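Local coordinates for ABC transporter substrate-binding protein-branched chain amino acid transport (PDB 4GNR) that binds isoleucine, and probably related branched-chain amino acids, as the substrate-binding component of an ABC transporter of Streptococcus pneumoniae, at residues 143-148 against 171-176; 195-200 against 219-224; 211-216 against 238-243; 229-234 against 246-251. All coordinates share one frame; numbering follows the deposited sequence. Where two conformers were deposited one is given.

Interaction 1 (143-148 against 171-176); sequences AKKVVL and EIVADE
Lys-145 and Glu-171, Val-146 and Ile-172, and Leu-148 and Asp-175 are bridged pairs of two parallel strands, whose axes come within 4.8 Å at an angle of 12°. Five backbone bonds join them. Glu-171 N donates to Lys-144 O; Val-146 gives its N-H to Glu-171 O and receives that of Val-173. The chain turns a corner at Val-173, which shifts the register: Leu-148 N bonds to Ala-174 O, and Leu-148 O accepts from Glu-176 N. Val-173 CG2 lies 3.5 Å from Val-146 O.

Apolar contacts form on both faces. Val-146 CG2 meets Ile-172 CG1 at 4.0 Å, and Leu-148 CB meets Ile-172 CG2 at 4.1 Å, on the face covered by helix 155-167, which links the strands in a beta-alpha-beta crossover. On the other face Val-173 CG1 packs across the Lys-145 stem, 3.7 Å from Lys-145 CB.

The charged side chains touch across the strands without a salt bridge between them. Lys-145 and Glu-171 run side by side, yet in the conformer given Lys-145 NZ stays 4.4 Å from Glu-171 OE1. Asp-175 OD1 lies 3.8 Å from Leu-148 CD2, while OD2 is salt-bridged to Arg-165. Main-chain bonds and aliphatic packing therefore dominate; the lysine-glutamate pair probably adds weak attraction.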
loop_
_atom_site.group_PDB
_atom_site.type_symbol
_atom_site.label_atom_id
_atom_site.label_comp_id
_atom_site.label_asym_id
_atom_site.label_seq_id
_atom_site.Cartn_x
_atom_site.Cartn_y
_atom_site.Cartn_z
ATOM N N ALA A 143 -12.928 1.513 -22.651
ATOM C CA ALA A 143 -11.981 2.481 -23.218
ATOM C C ALA A 143 -11.024 2.009 -24.323
ATOM O O ALA A 143 -10.118 1.234 -24.059
ATOM C CB ALA A 143 -11.160 3.089 -22.048
ATOM N N LYS A 144 -11.250 2.487 -25.549
ATOM C CA LYS A 144 -10.399 2.180 -26.708
ATOM C C LYS A 144 -9.252 3.198 -26.851
ATOM O O LYS A 144 -8.307 2.981 -27.607
ATOM C CB LYS A 144 -11.219 2.129 -27.991
ATOM C CG LYS A 144 -12.312 1.065 -27.975
ATOM C CD LYS A 144 -13.074 0.996 -29.295
ATOM C CE LYS A 144 -12.175 0.607 -30.460
ATOM N NZ LYS A 144 -11.574 -0.741 -30.281
ATOM N N LYS A 145 -9.330 4.306 -26.129
ATOM C CA LYS A 145 -8.264 5.317 -26.167
ATOM C C LYS A 145 -8.126 5.842 -24.741
ATOM O O LYS A 145 -9.122 6.109 -24.086
ATOM C CB LYS A 145 -8.530 6.461 -27.159
ATOM C CG LYS A 145 -8.620 6.056 -28.624
ATOM C CD LYS A 145 -8.913 7.264 -29.516
ATOM C CE LYS A 145 -9.044 6.883 -30.980
ATOM N NZ LYS A 145 -9.371 8.050 -31.847
ATOM N N VAL A 146 -6.892 5.986 -24.270
ATOM C CA VAL A 146 -6.603 6.464 -22.920
ATOM C C VAL A 146 -5.409 7.411 -22.940
ATOM O O VAL A 146 -4.611 7.447 -23.878
ATOM C CB VAL A 146 -6.215 5.333 -21.923
ATOM C CG1 VAL A 146 -7.341 4.321 -21.796
ATOM C CG2 VAL A 146 -4.886 4.697 -22.312
ATOM N N VAL A 147 -5.364 8.212 -21.881
ATOM C CA VAL A 147 -4.247 9.032 -21.554
ATOM C C VAL A 147 -3.520 8.292 -20.385
ATOM O O VAL A 147 -4.150 7.814 -19.474
ATOM C CB VAL A 147 -4.618 10.435 -21.045
ATOM C CG1 VAL A 147 -3.414 11.174 -20.493
ATOM C CG2 VAL A 147 -5.294 11.242 -22.145
ATOM N N LEU A 148 -2.197 8.217 -20.439
ATOM C CA LEU A 148 -1.342 7.626 -19.386
ATOM C C LEU A 148 -0.536 8.826 -18.833
ATOM O O LEU A 148 0.155 9.518 -19.609
ATOM C CB LEU A 148 -0.455 6.515 -19.930
ATOM C CG LEU A 148 0.436 5.775 -18.928
ATOM C CD1 LEU A 148 -0.372 5.173 -17.759
ATOM C CD2 LEU A 148 1.247 4.697 -19.651
ATOM N N GLU A 171 -5.448 2.525 -27.891
ATOM C CA GLU A 171 -4.477 3.552 -28.220
ATOM C C GLU A 171 -4.222 4.491 -27.046
ATOM O O GLU A 171 -5.148 4.977 -26.407
ATOM C CB GLU A 171 -4.923 4.392 -29.425
ATOM C CG GLU A 171 -3.889 5.461 -29.824
ATOM C CD GLU A 171 -4.324 6.344 -30.980
ATOM O OE1 GLU A 171 -5.453 6.154 -31.478
ATOM O OE2 GLU A 171 -3.540 7.241 -31.377
ATOM N N ILE A 172 -2.952 4.684 -26.734
ATOM C CA ILE A 172 -2.516 5.623 -25.705
ATOM C C ILE A 172 -2.332 6.928 -26.506
ATOM O O ILE A 172 -1.337 7.116 -27.223
ATOM C CB ILE A 172 -1.252 5.162 -24.973
ATOM C CG1 ILE A 172 -1.507 3.825 -24.259
ATOM C CG2 ILE A 172 -0.837 6.209 -23.951
ATOM C CD1 ILE A 172 -0.316 3.262 -23.477
ATOM N N VAL A 173 -3.318 7.813 -26.390
ATOM C CA VAL A 173 -3.344 9.080 -27.162
ATOM C C VAL A 173 -2.429 10.166 -26.620
ATOM O O VAL A 173 -2.119 11.128 -27.329
ATOM C CB VAL A 173 -4.775 9.604 -27.364
ATOM C CG1 VAL A 173 -5.613 8.569 -28.119
ATOM C CG2 VAL A 173 -5.433 10.041 -26.082
ATOM N N ALA A 174 -2.032 10.037 -25.362
ATOM C CA ALA A 174 -1.106 10.974 -24.745
ATOM C C ALA A 174 -0.434 10.159 -23.631
ATOM O O ALA A 174 -1.099 9.444 -22.885
ATOM C CB ALA A 174 -1.778 12.247 -24.205
ATOM N N ASP A 175 0.884 10.276 -23.527
ATOM C CA ASP A 175 1.691 9.523 -22.539
ATOM C C ASP A 175 2.578 10.632 -21.983
ATOM O O ASP A 175 3.588 11.014 -22.589
ATOM C CB ASP A 175 2.438 8.391 -23.277
ATOM C CG ASP A 175 3.003 7.312 -22.358
ATOM O OD1 ASP A 175 3.198 7.535 -21.156
ATOM O OD2 ASP A 175 3.286 6.204 -22.872
ATOM N N GLU A 176 1.977 11.299 -20.975
ATOM C CA GLU A 176 2.519 12.494 -20.252
ATOM C C GLU A 176 3.078 12.206 -18.849
ATOM O O GLU A 176 2.758 11.183 -18.220
ATOM C CB GLU A 176 1.445 13.581 -20.154
ATOM C CG GLU A 176 0.873 14.028 -21.493
ATOM C CD GLU A 176 1.861 14.766 -22.389
ATOM O OE1 GLU A 176 2.734 15.510 -21.885
ATOM O OE2 GLU A 176 1.700 14.683 -23.620
#

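Interaction 2 (195-200 against 219-224); sequences KDFDAI and MGIDKP. With MG (magnesium ion), chain D.
Ala-199 and Pro-224 bring their backbones together, CA to CA 4.8 Å, beside the neighbouring parallel strands 199-201 and 225-227 of the sheet, and Ile-200 N donates to Pro-224 O at 2.8 Å with an N-H...O angle of 163°. Strand 199-201, helix 206-218 and strand 225-227 form a beta-alpha-beta unit. The helix ends in a Schellman motif with Gly-220 as C-prime residue, in which Ile-221 N bonds to Ala-216 O.

Ile-221 CG2, the branch anti to the backbone N, is the apolar meeting point of the contact. It touches the edge of the Phe-197 ring near the ring plane, 3.9 Å from Phe-197 CZ, and also meets Ile-200 CD1. Lys-223 slides past Phe-197 in the opposite direction; its CB approaches Phe-197 CE1 obliquely, and its CG lies 3.6 Å from Phe-197 O. The bend at chi2 (-67°) turns Lys-223 CD to within 3.7 Å of Asp-198 O. Pro-224 CD sits 3.3 Å from Asp-198 O.

The polar ends meet through solvent. Lys-223 NZ donates to a water that makes a weak bond to Asp-198 OD1, whereas Asp-198 OD2 accepts from the backbone N atoms of Lys-144 and Lys-145. Asp-196 and five waters surround a magnesium ion; one of these waters donates to Asp-198 OD1 and another to Asp-196 OD1. The single protein ligand is Asp-196 OD2, 2.1 Å from the magnesium.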
loop_
_atom_site.group_PDB
_atom_site.type_symbol
_atom_site.label_atom_id
_atom_site.label_comp_id
_atom_site.label_asym_id
_atom_site.label_seq_id
_atom_site.Cartn_x
_atom_site.Cartn_y
_atom_site.Cartn_z
ATOM N N LYS A 195 -8.233 16.408 -26.642
ATOM C CA LYS A 195 -8.168 15.114 -27.318
ATOM C C LYS A 195 -9.269 14.192 -26.838
ATOM O O LYS A 195 -9.639 14.222 -25.701
ATOM C CB LYS A 195 -6.866 14.393 -27.030
ATOM C CG LYS A 195 -5.606 15.101 -27.504
ATOM C CD LYS A 195 -4.340 14.380 -27.047
ATOM C CE LYS A 195 -3.040 14.984 -27.618
ATOM N NZ LYS A 195 -2.922 14.849 -29.106
ATOM N N ASP A 196 -9.866 13.411 -27.715
ATOM C CA ASP A 196 -10.867 12.522 -27.208
ATOM C C ASP A 196 -10.082 11.413 -26.517
ATOM O O ASP A 196 -8.978 11.032 -26.923
ATOM C CB ASP A 196 -11.693 11.871 -28.302
ATOM C CG ASP A 196 -12.942 11.164 -27.761
ATOM O OD1 ASP A 196 -13.349 11.484 -26.622
ATOM O OD2 ASP A 196 -13.517 10.313 -28.481
ATOM N N PHE A 197 -10.587 10.990 -25.385
ATOM C CA PHE A 197 -10.001 9.856 -24.616
ATOM C C PHE A 197 -11.167 9.377 -23.805
ATOM O O PHE A 197 -12.127 10.127 -23.602
ATOM C CB PHE A 197 -8.763 10.163 -23.754
ATOM C CG PHE A 197 -8.955 11.306 -22.870
ATOM C CD1 PHE A 197 -9.568 11.167 -21.647
ATOM C CD2 PHE A 197 -8.566 12.555 -23.280
ATOM C CE1 PHE A 197 -9.782 12.260 -20.855
ATOM C CE2 PHE A 197 -8.779 13.641 -22.507
ATOM C CZ PHE A 197 -9.385 13.507 -21.295
ATOM N N ASP A 198 -11.062 8.132 -23.351
ATOM C CA ASP A 198 -12.122 7.504 -22.581
ATOM C C ASP A 198 -11.772 7.394 -21.096
ATOM O O ASP A 198 -12.636 7.161 -20.273
ATOM C CB ASP A 198 -12.384 6.102 -23.145
ATOM C CG ASP A 198 -12.772 6.121 -24.607
ATOM O OD1 ASP A 198 -13.557 6.992 -25.010
ATOM O OD2 ASP A 198 -12.335 5.221 -25.358
ATOM N N ALA A 199 -10.493 7.516 -20.759
ATOM C CA ALA A 199 -10.031 7.431 -19.373
ATOM C C ALA A 199 -8.616 7.957 -19.283
ATOM O O ALA A 199 -7.900 8.000 -20.302
ATOM C CB ALA A 199 -10.093 5.968 -18.869
ATOM N N ILE A 200 -8.253 8.361 -18.066
ATOM C CA ILE A 200 -6.899 8.803 -17.768
ATOM C C ILE A 200 -6.360 7.861 -16.662
ATOM O O ILE A 200 -6.981 7.746 -15.620
ATOM C CB ILE A 200 -6.817 10.247 -17.242
ATOM C CG1 ILE A 200 -7.527 11.222 -18.186
ATOM C CG2 ILE A 200 -5.362 10.636 -17.057
ATOM C CD1 ILE A 200 -7.475 12.677 -17.687
ATOM N N MET A 219 -10.899 21.930 -14.725
ATOM C CA MET A 219 -10.895 22.433 -16.091
ATOM C C MET A 219 -11.878 21.701 -17.014
ATOM O O MET A 219 -11.828 21.849 -18.237
ATOM C CB MET A 219 -9.515 22.546 -16.707
ATOM C CG MET A 219 -8.879 21.242 -16.968
ATOM S SD MET A 219 -7.325 21.397 -17.915
ATOM C CE MET A 219 -6.318 22.273 -16.739
ATOM N N GLY A 220 -12.794 20.938 -16.436
ATOM C CA GLY A 220 -13.820 20.290 -17.254
ATOM C C GLY A 220 -13.598 18.913 -17.796
ATOM O O GLY A 220 -14.336 18.476 -18.676
ATOM N N ILE A 221 -12.547 18.262 -17.327
ATOM C CA ILE A 221 -12.282 16.875 -17.735
ATOM C C ILE A 221 -13.060 16.013 -16.745
ATOM O O ILE A 221 -12.756 15.998 -15.552
ATOM C CB ILE A 221 -10.819 16.540 -17.667
ATOM C CG1 ILE A 221 -10.036 17.384 -18.671
ATOM C CG2 ILE A 221 -10.607 15.046 -17.951
ATOM C CD1 ILE A 221 -8.533 17.279 -18.509
ATOM N N ASP A 222 -14.059 15.303 -17.272
ATOM C CA ASP A 222 -14.967 14.452 -16.480
ATOM C C ASP A 222 -14.799 12.956 -16.618
ATOM O O ASP A 222 -15.368 12.187 -15.838
ATOM C CB ASP A 222 -16.414 14.804 -16.855
ATOM C CG ASP A 222 -16.769 16.195 -16.477
ATOM O OD1 ASP A 222 -16.137 16.698 -15.530
ATOM O OD2 ASP A 222 -17.679 16.770 -17.110
ATOM N N LYS A 223 -14.039 12.537 -17.613
ATOM C CA LYS A 223 -13.830 11.117 -17.887
ATOM C C LYS A 223 -13.162 10.398 -16.709
ATOM O O LYS A 223 -12.507 11.010 -15.860
ATOM C CB LYS A 223 -12.998 10.911 -19.158
ATOM C CG LYS A 223 -13.735 11.144 -20.489
ATOM C CD LYS A 223 -14.854 10.098 -20.761
ATOM C CE LYS A 223 -15.572 10.301 -22.061
ATOM N NZ LYS A 223 -16.627 9.264 -22.234
ATOM N N PRO A 224 -13.340 9.069 -16.644
ATOM C CA PRO A 224 -12.731 8.302 -15.557
ATOM C C PRO A 224 -11.242 8.539 -15.382
ATOM O O PRO A 224 -10.504 8.625 -16.363
ATOM C CB PRO A 224 -12.987 6.854 -15.998
ATOM C CG PRO A 224 -14.303 6.928 -16.737
ATOM C CD PRO A 224 -14.185 8.229 -17.515
HETATM MG MG MG D . -15.365 9.355 -28.007
HETATM O O HOH W 1 -15.382 9.895 -26.026
HETATM O O HOH W 2 -15.827 6.323 -22.443
HETATM O O HOH W 3 -14.324 7.744 -27.387
HETATM O O HOH W 4 -16.399 11.331 -28.347
HETATM O O HOH W 5 -15.275 8.358 -29.944
HETATM O O HOH W 6 -17.114 8.385 -27.818
#

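Interaction 3 (211-216 against 238-243); sequences KIVNQA and QQATAE
Asn-214 and Ala-240 are the closest backbone positions, 4.5 Å between their CA atoms, where the side of helix 206-218 packs against the C-terminal end of helix 234-240. Both helices are connecting elements of the alpha/beta lobe built on the mixed sheet, in a fold consistent with a type I substrate-binding protein. Thr-241, with phi 81°, is the first residue to leave the helical conformation.

The central bond is directed at this end. Chi1 of Asn-214, -179°, puts CG anti to the backbone N and 3.8 Å from Ala-240 O. In the conformer given, Asn-214 ND2 makes a nearly straight hydrogen bond to Ala-240 O, 3.0 Å long with an N-H...O angle of 172°. The acceptor lies in the amide plane of Asn-214, but the donor stands above the carbonyl plane of Ala-240. Thr-241 CG2 lies 3.8 Å from Asn-214 ND2, the two side chains crossing obliquely.

Lys-211 and Gln-239 lie side by side and point the same way. The lysine chain bends at chi4, the glutamine at chi2, and Lys-211 NZ donates to Gln-239 OE1 at 2.8 Å from above the amide carbonyl plane. Each has a further partner: Lys-211 NZ bonds to Asn-207 O, and Gln-239 NE2 to Glu-235. On the buried side, Val-213 CG1 packs on Ala-240 CB at 3.8 Å, with Val-213 also touching Ile-225 of the sheet. The second donor to Ala-240 O is Thr-241 OG1, which approaches in the carbonyl plane, on a lone pair, at 2.6 Å.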
loop_
_atom_site.group_PDB
_atom_site.type_symbol
_atom_site.label_atom_id
_atom_site.label_comp_id
_atom_site.label_asym_id
_atom_site.label_seq_id
_atom_site.Cartn_x
_atom_site.Cartn_y
_atom_site.Cartn_z
ATOM N N LYS A 211 -4.212 16.138 -6.437
ATOM C CA LYS A 211 -4.120 17.467 -7.095
ATOM C C LYS A 211 -4.443 17.357 -8.594
ATOM O O LYS A 211 -5.064 18.245 -9.168
ATOM C CB LYS A 211 -2.749 18.084 -6.857
ATOM C CG LYS A 211 -2.489 18.454 -5.403
ATOM C CD LYS A 211 -1.107 19.060 -5.211
ATOM C CE LYS A 211 -0.751 19.353 -3.751
ATOM N NZ LYS A 211 -0.580 18.097 -2.954
ATOM N N ILE A 212 -4.000 16.280 -9.238
ATOM C CA ILE A 212 -4.301 16.037 -10.658
ATOM C C ILE A 212 -5.823 15.923 -10.851
ATOM O O ILE A 212 -6.383 16.528 -11.766
ATOM C CB ILE A 212 -3.560 14.803 -11.174
ATOM C CG1 ILE A 212 -2.057 15.110 -11.290
ATOM C CG2 ILE A 212 -4.157 14.333 -12.502
ATOM C CD1 ILE A 212 -1.196 13.888 -11.446
ATOM N N VAL A 213 -6.480 15.139 -10.001
ATOM C CA VAL A 213 -7.939 15.002 -10.085
ATOM C C VAL A 213 -8.609 16.375 -9.904
ATOM O O VAL A 213 -9.502 16.762 -10.649
ATOM C CB VAL A 213 -8.445 14.008 -9.030
ATOM C CG1 VAL A 213 -9.963 14.074 -8.932
ATOM C CG2 VAL A 213 -7.969 12.600 -9.408
ATOM N N ASN A 214 -8.114 17.097 -8.912
ATOM C CA ASN A 214 -8.620 18.416 -8.589
ATOM C C ASN A 214 -8.586 19.377 -9.775
ATOM O O ASN A 214 -9.549 20.091 -10.086
ATOM C CB ASN A 214 -7.762 19.011 -7.491
ATOM C CG ASN A 214 -8.245 20.359 -7.096
ATOM O OD1 ASN A 214 -7.728 21.348 -7.582
ATOM N ND2 ASN A 214 -9.351 20.413 -6.372
ATOM N N GLN A 215 -7.416 19.432 -10.389
ATOM C CA GLN A 215 -7.185 20.303 -11.541
ATOM C C GLN A 215 -7.867 19.821 -12.824
ATOM O O GLN A 215 -8.358 20.635 -13.622
ATOM C CB GLN A 215 -5.696 20.533 -11.729
ATOM C CG GLN A 215 -5.116 21.355 -10.575
ATOM C CD GLN A 215 -3.609 21.507 -10.590
ATOM O OE1 GLN A 215 -3.002 21.724 -11.634
ATOM N NE2 GLN A 215 -3.000 21.439 -9.394
ATOM N N ALA A 216 -7.906 18.515 -13.032
ATOM C CA ALA A 216 -8.550 17.953 -14.225
ATOM C C ALA A 216 -10.035 18.267 -14.207
ATOM O O ALA A 216 -10.593 18.809 -15.170
ATOM C CB ALA A 216 -8.305 16.439 -14.320
ATOM N N GLN A 238 -9.062 14.398 0.285
ATOM C CA GLN A 238 -8.850 15.781 0.745
ATOM C C GLN A 238 -8.138 16.621 -0.328
ATOM O O GLN A 238 -8.464 17.790 -0.544
ATOM C CB GLN A 238 -8.072 15.816 2.045
ATOM C CG GLN A 238 -8.940 15.446 3.225
ATOM C CD GLN A 238 -8.162 15.199 4.499
ATOM O OE1 GLN A 238 -6.953 15.432 4.562
ATOM N NE2 GLN A 238 -8.847 14.693 5.517
ATOM N N GLN A 239 -7.146 16.041 -0.988
ATOM C CA GLN A 239 -6.374 16.712 -2.056
ATOM C C GLN A 239 -7.265 16.945 -3.291
ATOM O O GLN A 239 -7.238 18.016 -3.909
ATOM C CB GLN A 239 -5.100 15.926 -2.402
ATOM C CG GLN A 239 -4.074 15.857 -1.255
ATOM C CD GLN A 239 -3.524 17.202 -0.886
ATOM O OE1 GLN A 239 -3.126 17.968 -1.755
ATOM N NE2 GLN A 239 -3.453 17.488 0.406
ATOM N N ALA A 240 -8.073 15.952 -3.638
ATOM C CA ALA A 240 -8.962 16.084 -4.793
ATOM C C ALA A 240 -10.142 17.038 -4.573
ATOM O O ALA A 240 -10.538 17.777 -5.476
ATOM C CB ALA A 240 -9.541 14.716 -5.168
ATOM N N THR A 241 -10.585 17.015 -3.320
ATOM C CA THR A 241 -11.784 17.626 -2.740
ATOM C C THR A 241 -12.902 16.628 -3.089
ATOM O O THR A 241 -12.972 16.059 -4.188
ATOM C CB THR A 241 -12.146 19.037 -3.183
ATOM O OG1 THR A 241 -12.611 19.084 -4.546
ATOM C CG2 THR A 241 -10.992 19.982 -2.941
ATOM N N ALA A 242 -13.764 16.388 -2.116
ATOM C CA ALA A 242 -14.857 15.407 -2.298
ATOM C C ALA A 242 -15.696 15.684 -3.537
ATOM O O ALA A 242 -16.062 14.794 -4.278
ATOM C CB ALA A 242 -15.735 15.330 -1.067
ATOM N N GLU A 243 -15.905 16.957 -3.841
ATOM C CA GLU A 243 -16.688 17.347 -5.026
ATOM C C GLU A 243 -16.142 16.745 -6.333
ATOM O O GLU A 243 -16.849 16.063 -7.091
ATOM C CB GLU A 243 -16.694 18.876 -5.168
ATOM C CG GLU A 243 -17.471 19.385 -6.368
ATOM C CD GLU A 243 -17.361 20.887 -6.537
ATOM O OE1 GLU A 243 -16.471 21.505 -5.910
ATOM O OE2 GLU A 243 -18.153 21.448 -7.322
#

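Interaction 4 (229-234 against 246-251); sequences DGFNGE and SNIYFI. With ILE (isoleucine), chain B.
Asn-232 and Ile-251 make the one direct hydrogen bond between the segments: Asn-232 ND2 donates to Ile-251 O at 2.9 Å, in the plane of that carbonyl. The other N-H of the same amide goes to Asp-229 O, also at 2.9 Å and straighter, 172° at the hydrogen. Asp-229 O takes the backbone N-H of Asn-232 as well, both donors coming from the same face of the carbonyl. Since Asn-232 OD1 is bonded to Ser-252 OG, the buried amide is fixed in rotation at both ends. Asp-229 CA adds a CA-H...O contact to Ile-251 O.

The two phenylalanines carry the van der Waals contacts. Phe-231 CB rests 3.5 Å from Phe-250 CG, and the backbone carbonyl O of Phe-231 stands over the centre of the Phe-250 ring, 4.3 Å above its plane. Asn-232 OD1 meets that ring at its edge, 3.4 Å from Phe-250 CE2, the amide and ring planes being 88° apart. The Phe-231 ring in turn receives Ile-248 CG2 at its edge, 3.8 Å from Phe-231 CD2, and stacks with Phe-236.

The 3-10 turn 229-231 also contributes to the ligand site. Chi1 of Asp-229, 68°, sets CG between the backbone N and carbonyl carbon, and Asp-229 OD2 accepts from the isoleucine N at 2.8 Å. The bond from that N to Asp-229 OD1 is weak; OD1 is hydrogen-bonded to Tyr-156 OH. Gly-230 CA lies 3.7 Å from isoleucine CG2. An acidic side chain thus binds the ligand's amino group, as in other amino-acid-binding proteins of this class, within the isoleucine pocket between the two lobes.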
loop_
_atom_site.group_PDB
_atom_site.type_symbol
_atom_site.label_atom_id
_atom_site.label_comp_id
_atom_site.label_asym_id
_atom_site.label_seq_id
_atom_site.Cartn_x
_atom_site.Cartn_y
_atom_site.Cartn_z
ATOM N N ASP A 229 -2.894 1.408 -6.163
ATOM C CA ASP A 229 -3.143 1.436 -4.721
ATOM C C ASP A 229 -2.774 2.767 -4.066
ATOM O O ASP A 229 -3.231 3.052 -2.956
ATOM C CB ASP A 229 -2.523 0.240 -3.997
ATOM C CG ASP A 229 -0.979 0.225 -3.965
ATOM O OD1 ASP A 229 -0.330 0.616 -4.966
ATOM O OD2 ASP A 229 -0.423 -0.262 -2.929
ATOM N N GLY A 230 -1.958 3.585 -4.732
ATOM C CA GLY A 230 -1.633 4.891 -4.179
ATOM C C GLY A 230 -2.828 5.822 -3.977
ATOM O O GLY A 230 -2.720 6.808 -3.234
ATOM N N PHE A 231 -3.963 5.561 -4.635
ATOM C CA PHE A 231 -5.163 6.394 -4.453
ATOM C C PHE A 231 -5.901 6.127 -3.133
ATOM O O PHE A 231 -6.805 6.875 -2.803
ATOM C CB PHE A 231 -6.166 6.167 -5.599
ATOM C CG PHE A 231 -5.889 6.895 -6.892
ATOM C CD1 PHE A 231 -4.611 7.149 -7.380
ATOM C CD2 PHE A 231 -6.975 7.194 -7.717
ATOM C CE1 PHE A 231 -4.446 7.757 -8.640
ATOM C CE2 PHE A 231 -6.807 7.793 -8.951
ATOM C CZ PHE A 231 -5.545 8.072 -9.406
ATOM N N ASN A 232 -5.557 5.060 -2.406
ATOM C CA ASN A 232 -6.248 4.768 -1.160
ATOM C C ASN A 232 -5.940 5.808 -0.086
ATOM O O ASN A 232 -4.860 6.387 -0.045
ATOM C CB ASN A 232 -5.856 3.379 -0.635
ATOM C CG ASN A 232 -6.490 2.285 -1.450
ATOM O OD1 ASN A 232 -7.631 1.883 -1.183
ATOM N ND2 ASN A 232 -5.765 1.776 -2.420
ATOM N N GLY A 233 -6.926 5.968 0.784
ATOM C CA GLY A 233 -6.864 6.842 1.941
ATOM C C GLY A 233 -7.664 8.118 1.818
ATOM O O GLY A 233 -7.926 8.628 0.731
ATOM N N GLU A 234 -7.995 8.704 2.964
ATOM C CA GLU A 234 -8.766 9.948 2.952
ATOM C C GLU A 234 -7.940 11.173 2.536
ATOM O O GLU A 234 -8.506 12.202 2.192
ATOM C CB GLU A 234 -9.415 10.222 4.303
ATOM C CG GLU A 234 -8.405 10.364 5.416
ATOM C CD GLU A 234 -9.034 10.711 6.752
ATOM O OE1 GLU A 234 -10.137 11.308 6.754
ATOM O OE2 GLU A 234 -8.412 10.420 7.798
ATOM N N SER A 246 -15.025 12.304 -8.266
ATOM C CA SER A 246 -16.087 11.553 -8.934
ATOM C C SER A 246 -15.532 10.930 -10.195
ATOM O O SER A 246 -14.570 11.419 -10.776
ATOM C CB SER A 246 -17.313 12.410 -9.217
ATOM O OG SER A 246 -17.889 12.810 -7.980
ATOM N N ASN A 247 -16.125 9.819 -10.582
ATOM C CA ASN A 247 -15.682 9.041 -11.739
ATOM C C ASN A 247 -14.192 8.636 -11.531
ATOM O O ASN A 247 -13.363 8.707 -12.433
ATOM C CB ASN A 247 -15.909 9.816 -13.022
ATOM C CG ASN A 247 -16.407 8.944 -14.155
ATOM O OD1 ASN A 247 -16.787 7.788 -13.940
ATOM N ND2 ASN A 247 -16.487 9.512 -15.355
ATOM N N ILE A 248 -13.904 8.223 -10.301
ATOM C CA ILE A 248 -12.581 7.761 -9.877
ATOM C C ILE A 248 -12.651 6.246 -9.633
ATOM O O ILE A 248 -13.603 5.747 -9.038
ATOM C CB ILE A 248 -12.095 8.455 -8.577
ATOM C CG1 ILE A 248 -12.171 9.977 -8.656
ATOM C CG2 ILE A 248 -10.706 7.991 -8.188
ATOM C CD1 ILE A 248 -11.395 10.617 -9.769
ATOM N N TYR A 249 -11.639 5.535 -10.110
ATOM C CA TYR A 249 -11.543 4.085 -9.941
ATOM C C TYR A 249 -10.140 3.772 -9.480
ATOM O O TYR A 249 -9.196 4.360 -10.003
ATOM C CB TYR A 249 -11.822 3.367 -11.263
ATOM C CG TYR A 249 -13.203 3.665 -11.798
ATOM C CD1 TYR A 249 -13.436 4.821 -12.542
ATOM C CD2 TYR A 249 -14.265 2.814 -11.550
ATOM C CE1 TYR A 249 -14.698 5.142 -13.004
ATOM C CE2 TYR A 249 -15.535 3.099 -12.026
ATOM C CZ TYR A 249 -15.748 4.266 -12.756
ATOM O OH TYR A 249 -17.012 4.576 -13.234
ATOM N N PHE A 250 -9.978 2.870 -8.520
ATOM C CA PHE A 250 -8.615 2.520 -8.092
ATOM C C PHE A 250 -8.566 1.156 -7.415
ATOM O O PHE A 250 -9.549 0.652 -6.866
ATOM C CB PHE A 250 -7.994 3.591 -7.155
ATOM C CG PHE A 250 -8.812 3.885 -5.923
ATOM C CD1 PHE A 250 -9.783 4.875 -5.951
ATOM C CD2 PHE A 250 -8.607 3.202 -4.730
ATOM C CE1 PHE A 250 -10.532 5.163 -4.836
ATOM C CE2 PHE A 250 -9.362 3.489 -3.609
ATOM C CZ PHE A 250 -10.329 4.471 -3.665
ATOM N N ILE A 251 -7.370 0.580 -7.440
ATOM C CA ILE A 251 -7.128 -0.710 -6.837
ATOM C C ILE A 251 -6.974 -0.612 -5.328
ATOM O O ILE A 251 -6.318 0.298 -4.809
ATOM C CB ILE A 251 -5.839 -1.342 -7.418
ATOM C CG1 ILE A 251 -6.052 -1.604 -8.902
ATOM C CG2 ILE A 251 -5.471 -2.623 -6.675
ATOM C CD1 ILE A 251 -4.910 -2.252 -9.597
HETATM N N ILE B . 2.348 0.174 -3.057
HETATM C CA ILE B . 2.995 1.507 -2.900
HETATM C C ILE B . 4.506 1.322 -2.818
HETATM O O ILE B . 5.222 2.339 -2.712
HETATM C CB ILE B . 2.328 2.392 -1.803
HETATM C CG1 ILE B . 2.111 1.612 -0.526
HETATM C CG2 ILE B . 0.902 3.058 -2.222
HETATM C CD1 ILE B . 1.548 2.471 0.584
HETATM O OXT ILE B . 4.954 0.160 -2.902
#

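In the fold
Following the chain from the N terminus, interaction 1 closes first, around helix 155-167, and joins the outermost strand 171-178 to strand 145-151. Interaction 2 closes around helix 206-218, bringing strand 199-201 to strand 225-227; it touches interaction 1 through the Lys-145 O to Asp-198 N bond. Interaction 3 begins inside that loop and closes a longer one through strand 225-227 and the 229-234 turn, so it crosses interaction 2. It also crosses interaction 4, which closes around helix 234-240 and ties the ligand-binding turn to strand 248-252. Interactions 1, 2 and 4 all reach the mixed sheet, while interaction 3 joins helices packed on it. Val-213 and Ile-248 connect interactions 3 and 4.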